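Long-range contacts in 2-aminomuconic 6-semialdehyde dehydrogenase (Pseudomonas sp., PDB 7BZV), which probably catalyses the NAD+-dependent oxidation of 2-aminomuconic 6-semialdehyde in the meta-cleavage pathway of 2-aminophenol breakdown, working as a tetramer: residues B[374-379]-B[394-399]; B[17-22]-B[33-38]. One frame throughout, in Å; residues are numbered along the deposited sequence.

Interaction 1. Residues B[374-379]-B[394-399]; sequences TVIAGL and ICHVTP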
ATOM      1  N   THR B 374     -15.454 -22.559 -35.607  1.00 30.57           N
ATOM      2  CA  THR B 374     -15.381 -24.016 -35.633  1.00 23.92           C
ATOM      3  C   THR B 374     -15.409 -24.552 -34.207  1.00 35.04           C
ATOM      4  O   THR B 374     -14.806 -23.977 -33.291  1.00 33.93           O
ATOM      5  CB  THR B 374     -14.127 -24.460 -36.402  1.00 39.02           C
ATOM      6  OG1 THR B 374     -14.213 -23.967 -37.748  1.00 34.69           O
ATOM      7  CG2 THR B 374     -13.947 -25.978 -36.454  1.00 40.97           C
ATOM      8  N   VAL B 375     -16.113 -25.660 -34.022  1.00 30.30           N
ATOM      9  CA  VAL B 375     -16.117 -26.358 -32.742  1.00 33.12           C
ATOM     10  C   VAL B 375     -15.894 -27.833 -33.022  1.00 33.02           C
ATOM     11  O   VAL B 375     -16.615 -28.418 -33.837  1.00 33.86           O
ATOM     12  CB  VAL B 375     -17.437 -26.162 -31.974  1.00 33.17           C
ATOM     13  CG1 VAL B 375     -17.469 -27.114 -30.818  1.00 36.95           C
ATOM     14  CG2 VAL B 375     -17.577 -24.750 -31.514  1.00 34.51           C
ATOM     15  N   ILE B 376     -14.944 -28.452 -32.315  1.00 31.22           N
ATOM     16  CA  ILE B 376     -14.729 -29.886 -32.436  1.00 28.82           C
ATOM     17  C   ILE B 376     -14.969 -30.568 -31.098  1.00 35.55           C
ATOM     18  O   ILE B 376     -14.998 -29.933 -30.039  1.00 32.48           O
ATOM     19  CB  ILE B 376     -13.319 -30.241 -32.965  1.00 36.61           C
ATOM     20  CG1 ILE B 376     -12.239 -29.589 -32.088  1.00 34.79           C
ATOM     21  CG2 ILE B 376     -13.157 -29.800 -34.416  1.00 43.69           C
ATOM     22  CD1 ILE B 376     -10.796 -30.025 -32.412  1.00 37.02           C
ATOM     23  N   ALA B 377     -15.127 -31.891 -31.164  1.00 32.89           N
ATOM     24  CA  ALA B 377     -15.418 -32.719 -30.005  1.00 31.97           C
ATOM     25  C   ALA B 377     -14.915 -34.131 -30.267  1.00 36.63           C
ATOM     26  O   ALA B 377     -14.559 -34.493 -31.390  1.00 36.28           O
ATOM     27  CB  ALA B 377     -16.920 -32.730 -29.703  1.00 35.67           C
ATOM     28  N   GLY B 378     -14.918 -34.936 -29.224  1.00 34.20           N
ATOM     29  CA  GLY B 378     -14.643 -36.346 -29.359  1.00 39.20           C
ATOM     30  C   GLY B 378     -13.221 -36.764 -29.055  1.00 38.52           C
ATOM     31  O   GLY B 378     -12.931 -37.963 -29.095  1.00 43.31           O
ATOM     32  N   LEU B 379     -12.317 -35.839 -28.778  1.00 38.41           N
ATOM     33  CA  LEU B 379     -10.922 -36.234 -28.649  1.00 35.90           C
ATOM     34  C   LEU B 379     -10.506 -36.329 -27.184  1.00 42.88           C
ATOM     35  O   LEU B 379     -11.175 -35.828 -26.272  1.00 34.66           O
ATOM     36  CB  LEU B 379     -10.012 -35.260 -29.397  1.00 45.39           C
ATOM     37  CG  LEU B 379     -10.335 -35.099 -30.882  1.00 52.37           C
ATOM     38  CD1 LEU B 379      -9.391 -34.100 -31.533  1.00 63.68           C
ATOM     39  CD2 LEU B 379     -10.294 -36.462 -31.614  1.00 46.55           C
ATOM     40  N   ILE B 394     -11.718 -21.474 -32.873  1.00 28.52           N
ATOM     41  CA  ILE B 394     -11.958 -22.905 -32.685  1.00 28.78           C
ATOM     42  C   ILE B 394     -11.796 -23.267 -31.218  1.00 28.01           C
ATOM     43  O   ILE B 394     -11.050 -22.626 -30.475  1.00 36.34           O
ATOM     44  CB  ILE B 394     -11.015 -23.765 -33.561  1.00 41.27           C
ATOM     45  CG1 ILE B 394     -11.237 -25.261 -33.317  1.00 38.69           C
ATOM     46  CG2 ILE B 394      -9.542 -23.431 -33.269  1.00 39.66           C
ATOM     47  CD1 ILE B 394     -10.574 -26.187 -34.357  1.00 36.07           C
ATOM     48  N   CYS B 395     -12.549 -24.270 -30.790  1.00 31.94           N
ATOM     49  CA  CYS B 395     -12.269 -24.912 -29.517  1.00 31.19           C
ATOM     50  C   CYS B 395     -12.571 -26.383 -29.657  1.00 29.72           C
ATOM     51  O   CYS B 395     -13.258 -26.802 -30.595  1.00 31.77           O
ATOM     52  CB  CYS B 395     -13.090 -24.319 -28.369  1.00 31.35           C
ATOM     53  SG  CYS B 395     -14.881 -24.670 -28.503  1.00 33.36           S
ATOM     54  N   HIS B 396     -12.064 -27.158 -28.703  1.00 30.35           N
ATOM     55  CA  HIS B 396     -12.497 -28.527 -28.449  1.00 30.49           C
ATOM     56  C   HIS B 396     -13.358 -28.552 -27.190  1.00 33.14           C
ATOM     57  O   HIS B 396     -12.949 -28.037 -26.147  1.00 32.08           O
ATOM     58  CB  HIS B 396     -11.301 -29.476 -28.291  1.00 29.16           C
ATOM     59  CG  HIS B 396     -11.701 -30.893 -28.048  1.00 30.10           C
ATOM     60  ND1 HIS B 396     -11.723 -31.450 -26.789  1.00 31.96           N
ATOM     61  CD2 HIS B 396     -12.109 -31.864 -28.895  1.00 31.01           C
ATOM     62  CE1 HIS B 396     -12.146 -32.696 -26.870  1.00 37.70           C
ATOM     63  NE2 HIS B 396     -12.367 -32.976 -28.141  1.00 33.38           N
ATOM     64  N   VAL B 397     -14.552 -29.133 -27.273  1.00 27.77           N
ATOM     65  CA  VAL B 397     -15.447 -29.199 -26.122  1.00 24.47           C
ATOM     66  C   VAL B 397     -15.547 -30.645 -25.628  1.00 30.68           C
ATOM     67  O   VAL B 397     -15.676 -31.582 -26.426  1.00 32.75           O
ATOM     68  CB  VAL B 397     -16.826 -28.582 -26.457  1.00 29.40           C
ATOM     69  CG1 VAL B 397     -17.506 -29.342 -27.545  1.00 30.46           C
ATOM     70  CG2 VAL B 397     -17.687 -28.505 -25.236  1.00 34.50           C
ATOM     71  N   THR B 398     -15.513 -30.819 -24.302  1.00 28.22           N
ATOM     72  CA  THR B 398     -15.482 -32.145 -23.681  1.00 29.05           C
ATOM     73  C   THR B 398     -16.285 -32.083 -22.391  1.00 31.77           C
ATOM     74  O   THR B 398     -16.314 -31.037 -21.732  1.00 29.32           O
ATOM     75  CB  THR B 398     -14.017 -32.580 -23.413  1.00 30.91           C
ATOM     76  OG1 THR B 398     -13.919 -33.895 -22.836  1.00 35.99           O
ATOM     77  CG2 THR B 398     -13.322 -31.555 -22.483  1.00 35.93           C
ATOM     78  N   PRO B 399     -16.958 -33.161 -22.011  1.00 28.22           N
ATOM     79  CA  PRO B 399     -17.646 -33.180 -20.715  1.00 28.75           C
ATOM     80  C   PRO B 399     -16.701 -33.465 -19.557  1.00 31.32           C
ATOM     81  O   PRO B 399     -15.647 -34.087 -19.710  1.00 28.77           O
ATOM     82  CB  PRO B 399     -18.653 -34.333 -20.866  1.00 30.91           C
ATOM     83  CG  PRO B 399     -17.953 -35.300 -21.815  1.00 32.65           C
ATOM     84  CD  PRO B 399     -17.131 -34.419 -22.763  1.00 33.15           C
TER
HETATM   85  O   HOH W   1     -15.751 -34.212 -26.570  1.00 31.71           O
HETATM   86  O   HOH W   2     -13.817 -35.673 -25.400  1.00 41.75           O
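His396 swings its imidazole across the end of the neighbouring strand, CD2 running beside the backbone of Ala377 and NE2 reaching the turn beyond it. The two strands, 374-377 and 394-400, lie parallel within the mixed sheet that carries strand 290-296 on the far side of 394-400, and with helix 384-387 between them they form a beta-alpha-beta unit of the aldehyde dehydrogenase fold. The short strand segments run at 33° to each other. The backbone is best knitted in the middle, where Ile376 hydrogen-bonds to both neighbours of His396: Ile376 N-H points almost straight at Cys395 O (2.9 Å, 176°), and Ile376 O accepts from Val397 N at 2.9 Å. Nearer the start, Cys395 N reaches Thr374 O only weakly.

On one face, Ile376 holds CG1 in the crowded position between its backbone N and carbonyl carbon (chi1 55°), which lays CG1 3.9 Å from His396 CB, the two side chains crossing at about a right angle. Val385 and Val386 of helix 384-387 cover this face, touching Ile376 and His396 respectively. The other face is apolar: Val375 sets CG1 4.0 Å from Val397 CG1 and CG2 against Cys395 SG, with Leu307 and Ile311 of helix 297-312 packing on Val375.

Past Ala377 the strands part at Gly378, whose positive phi suits glycine. Here a water accepts from Gly378 N and donates to Val397 O, bridging the widening gap. With CG anti to its backbone N, His396 brings NE2 to the chain as an acceptor, so the proton of a neutral ring would probably sit on ND1; Leu379 N donates to His396 NE2 at 2.9 Å, close to the imidazole plane.

Interaction 2. Residues B[17-22]-B[33-38]; sequences SKTFQD and VVHEAD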
ATOM      1  N   SER B  17      15.232   1.991 -48.805  1.00 93.96           N
ATOM      2  CA  SER B  17      15.418   1.213 -50.023  1.00 83.37           C
ATOM      3  C   SER B  17      14.482   0.014 -50.025  1.00 85.87           C
ATOM      4  O   SER B  17      13.664  -0.166 -50.927  1.00 93.78           O
ATOM      5  CB  SER B  17      16.875   0.746 -50.132  1.00 66.61           C
ATOM      6  OG  SER B  17      17.786   1.748 -49.729  1.00 87.28           O
ATOM      7  N   LYS B  18      14.582  -0.804 -48.993  1.00 71.81           N
ATOM      8  CA  LYS B  18      13.790  -2.015 -48.880  1.00 64.51           C
ATOM      9  C   LYS B  18      12.406  -1.690 -48.320  1.00 74.80           C
ATOM     10  O   LYS B  18      12.269  -1.117 -47.231  1.00 62.49           O
ATOM     11  CB  LYS B  18      14.488  -3.018 -47.966  1.00 73.59           C
ATOM     12  CG  LYS B  18      14.361  -4.524 -48.282  1.00100.11           C
ATOM     13  CD  LYS B  18      14.877  -5.414 -47.108  1.00102.42           C
ATOM     14  CE  LYS B  18      14.138  -6.767 -47.079  1.00 82.28           C
ATOM     15  NZ  LYS B  18      14.496  -7.637 -45.907  1.00 69.38           N
ATOM     16  N   THR B  19      11.378  -2.126 -49.024  1.00 77.22           N
ATOM     17  CA  THR B  19       9.998  -1.944 -48.611  1.00 68.99           C
ATOM     18  C   THR B  19       9.221  -3.247 -48.769  1.00 65.34           C
ATOM     19  O   THR B  19       9.701  -4.230 -49.347  1.00 66.94           O
ATOM     20  CB  THR B  19       9.330  -0.829 -49.417  1.00 54.95           C
ATOM     21  OG1 THR B  19       9.052  -1.273 -50.747  1.00 56.32           O
ATOM     22  CG2 THR B  19      10.212   0.385 -49.453  1.00 58.19           C
ATOM     23  N   PHE B  20       8.017  -3.251 -48.194  1.00 42.66           N
ATOM     24  CA  PHE B  20       7.133  -4.400 -48.265  1.00 45.81           C
ATOM     25  C   PHE B  20       5.686  -3.935 -48.186  1.00 50.57           C
ATOM     26  O   PHE B  20       5.389  -2.828 -47.732  1.00 53.77           O
ATOM     27  CB  PHE B  20       7.444  -5.427 -47.159  1.00 49.07           C
ATOM     28  CG  PHE B  20       7.288  -4.901 -45.740  1.00 59.00           C
ATOM     29  CD1 PHE B  20       6.033  -4.826 -45.137  1.00 57.18           C
ATOM     30  CD2 PHE B  20       8.405  -4.506 -45.006  1.00 75.44           C
ATOM     31  CE1 PHE B  20       5.897  -4.363 -43.817  1.00 53.24           C
ATOM     32  CE2 PHE B  20       8.278  -4.031 -43.704  1.00 81.15           C
ATOM     33  CZ  PHE B  20       7.021  -3.954 -43.107  1.00 66.92           C
ATOM     34  N   GLN B  21       4.786  -4.801 -48.624  1.00 44.32           N
ATOM     35  CA  GLN B  21       3.385  -4.443 -48.771  1.00 51.40           C
ATOM     36  C   GLN B  21       2.600  -4.730 -47.496  1.00 48.15           C
ATOM     37  O   GLN B  21       2.862  -5.706 -46.797  1.00 42.93           O
ATOM     38  CB  GLN B  21       2.741  -5.229 -49.904  1.00 54.26           C
ATOM     39  CG  GLN B  21       3.599  -5.364 -51.139  1.00 58.61           C
ATOM     40  CD  GLN B  21       2.860  -6.054 -52.268  1.00 61.54           C
ATOM     41  OE1 GLN B  21       2.464  -5.419 -53.249  1.00 55.94           O
ATOM     42  NE2 GLN B  21       2.653  -7.364 -52.125  1.00 79.28           N
ATOM     43  N   ASP B  22       1.608  -3.883 -47.233  1.00 55.24           N
ATOM     44  CA  ASP B  22       0.586  -4.101 -46.205  1.00 51.14           C
ATOM     45  C   ASP B  22      -0.649  -4.627 -46.926  1.00 48.52           C
ATOM     46  O   ASP B  22      -1.256  -3.909 -47.723  1.00 48.12           O
ATOM     47  CB  ASP B  22       0.286  -2.799 -45.470  1.00 41.91           C
ATOM     48  CG  ASP B  22      -0.697  -2.959 -44.340  1.00 37.70           C
ATOM     49  OD1 ASP B  22      -1.146  -4.090 -44.007  1.00 42.36           O
ATOM     50  OD2 ASP B  22      -1.031  -1.894 -43.771  1.00 45.79           O
ATOM     51  N   VAL B  33       2.313   0.554 -48.414  1.00 40.01           N
ATOM     52  CA  VAL B  33       3.641  -0.039 -48.430  1.00 55.35           C
ATOM     53  C   VAL B  33       4.469   0.567 -47.300  1.00 47.95           C
ATOM     54  O   VAL B  33       4.307   1.732 -46.919  1.00 45.69           O
ATOM     55  CB  VAL B  33       4.335   0.117 -49.811  1.00 69.89           C
ATOM     56  CG1 VAL B  33       4.215   1.523 -50.316  1.00 70.27           C
ATOM     57  CG2 VAL B  33       5.787  -0.333 -49.714  1.00 84.13           C
ATOM     58  N   VAL B  34       5.363  -0.255 -46.767  1.00 43.20           N
ATOM     59  CA  VAL B  34       6.020  -0.026 -45.492  1.00 54.85           C
ATOM     60  C   VAL B  34       7.521  -0.022 -45.706  1.00 53.78           C
ATOM     61  O   VAL B  34       8.049  -0.888 -46.409  1.00 47.29           O
ATOM     62  CB  VAL B  34       5.630  -1.126 -44.492  1.00 39.43           C
ATOM     63  CG1 VAL B  34       6.050  -0.748 -43.047  1.00 48.55           C
ATOM     64  CG2 VAL B  34       4.148  -1.404 -44.612  1.00 46.33           C
ATOM     65  N   HIS B  35       8.212   0.915 -45.049  1.00 49.53           N
ATOM     66  CA  HIS B  35       9.636   1.141 -45.260  1.00 45.14           C
ATOM     67  C   HIS B  35      10.429   0.452 -44.167  1.00 49.04           C
ATOM     68  O   HIS B  35      10.355   0.845 -42.996  1.00 52.87           O
ATOM     69  CB  HIS B  35       9.933   2.631 -45.289  1.00 46.25           C
ATOM     70  CG  HIS B  35       9.231   3.353 -46.395  1.00 57.70           C
ATOM     71  ND1 HIS B  35       9.904   3.980 -47.425  1.00 59.09           N
ATOM     72  CD2 HIS B  35       7.914   3.529 -46.645  1.00 49.96           C
ATOM     73  CE1 HIS B  35       9.029   4.530 -48.248  1.00 57.31           C
ATOM     74  NE2 HIS B  35       7.815   4.270 -47.800  1.00 55.85           N
ATOM     75  N   GLU B  36      11.208  -0.553 -44.560  1.00 46.04           N
ATOM     76  CA  GLU B  36      11.903  -1.395 -43.602  1.00 54.40           C
ATOM     77  C   GLU B  36      13.162  -0.707 -43.093  1.00 57.42           C
ATOM     78  O   GLU B  36      13.870  -0.042 -43.847  1.00 58.83           O
ATOM     79  CB  GLU B  36      12.252  -2.743 -44.234  1.00 51.14           C
ATOM     80  CG  GLU B  36      12.868  -3.740 -43.250  1.00 67.86           C
ATOM     81  CD  GLU B  36      13.042  -5.138 -43.823  1.00 62.59           C
ATOM     82  OE1 GLU B  36      12.654  -5.355 -44.983  1.00 52.98           O
ATOM     83  OE2 GLU B  36      13.568  -6.019 -43.098  1.00 62.47           O
ATOM     84  N   ALA B  37      13.438  -0.888 -41.806  1.00 55.93           N
ATOM     85  CA  ALA B  37      14.574  -0.271 -41.138  1.00 59.90           C
ATOM     86  C   ALA B  37      15.722  -1.264 -41.053  1.00 66.67           C
ATOM     87  O   ALA B  37      15.520  -2.417 -40.648  1.00 51.29           O
ATOM     88  CB  ALA B  37      14.183   0.191 -39.734  1.00 52.80           C
ATOM     89  N   ASP B  38      16.926  -0.812 -41.414  1.00 61.74           N
ATOM     90  CA  ASP B  38      18.111  -1.660 -41.345  1.00 57.89           C
ATOM     91  C   ASP B  38      18.729  -1.592 -39.952  1.00 54.80           C
ATOM     92  O   ASP B  38      18.288  -0.835 -39.084  1.00 52.59           O
ATOM     93  CB  ASP B  38      19.147  -1.249 -42.399  1.00 58.65           C
ATOM     94  CG  ASP B  38      19.392   0.242 -42.422  1.00 67.64           C
ATOM     95  OD1 ASP B  38      19.599   0.828 -41.336  1.00 69.68           O
ATOM     96  OD2 ASP B  38      19.387   0.829 -43.531  1.00 78.78           O
TER
HETATM   97  O   HOH W   3      18.337   2.231 -46.321  1.00 56.88           O
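Phe20 carries CG in the crowded position between its backbone N and carbonyl carbon (chi1 61°), which folds the ring over Val34, while Val34, with CG1 anti to its backbone N (chi1 -167°), lays CG1 against the ring at CZ, and the backbone pairing puts its CB beneath the face. Val34 CB lies 3.6 Å from the centroid of the Phe20 ring as a CH-pi contact, offset toward the rim, and Val34 CG1 sits 3.4 Å from Phe20 CZ. The partners face each other in a beta hairpin of strands 19-23 and 30-35, at the edge of a small sheet whose next strand is 3-9. They form a hydrogen-bonded antiparallel pair: Val34 N donates to Phe20 O at 2.7 Å and Phe20 N to Val34 O at 3.0 Å. Phe209 meets the Phe20 ring and also touches Glu36. An alanine in place of Phe20 removes the ring that overlies Val34 and meets Phe209, and would probably loosen this side of the hairpin.

On the opposite face, Thr19 lies alongside His35, its CG2 over one face of the imidazole, whose NE2 is hydrogen-bonded to Gln4 and ND1 to Ser16.

Beyond the strand ends, Glu36 N donates to Lys18 O at 2.9 Å. The extended side chains of Lys18 and Glu36 then run side by side, with Lys18 NZ 3.1 Å from Glu36 OE1 in a salt bridge and a weak hydrogen bond from Lys18 NZ to Glu36 OE2. The ammonium of Lys18 beside the carboxylate, with Ser213 on OE2, is likely to favour the ionised form of the buried Glu36.

From the N terminus, interaction 2 comes first: the chain passes through 17-22, turns through the ten intervening residues and returns at 33-38, closing a beta hairpin before helix 39-52 begins. More than 300 residues later, interaction 1 closes a second short loop, in which 374-379 is joined to 394-399 through helix 384-387. The two therefore lie in series, neither nested nor crossed. Their centres stand about 41 Å apart and their nearest atoms about 23 Å, so they do not touch. Interaction 2 ties the strand that is outermost within this chain in the small N-terminal sheet to its neighbour, whereas interaction 1 joins two parallel strands in the separate seven-stranded sheet.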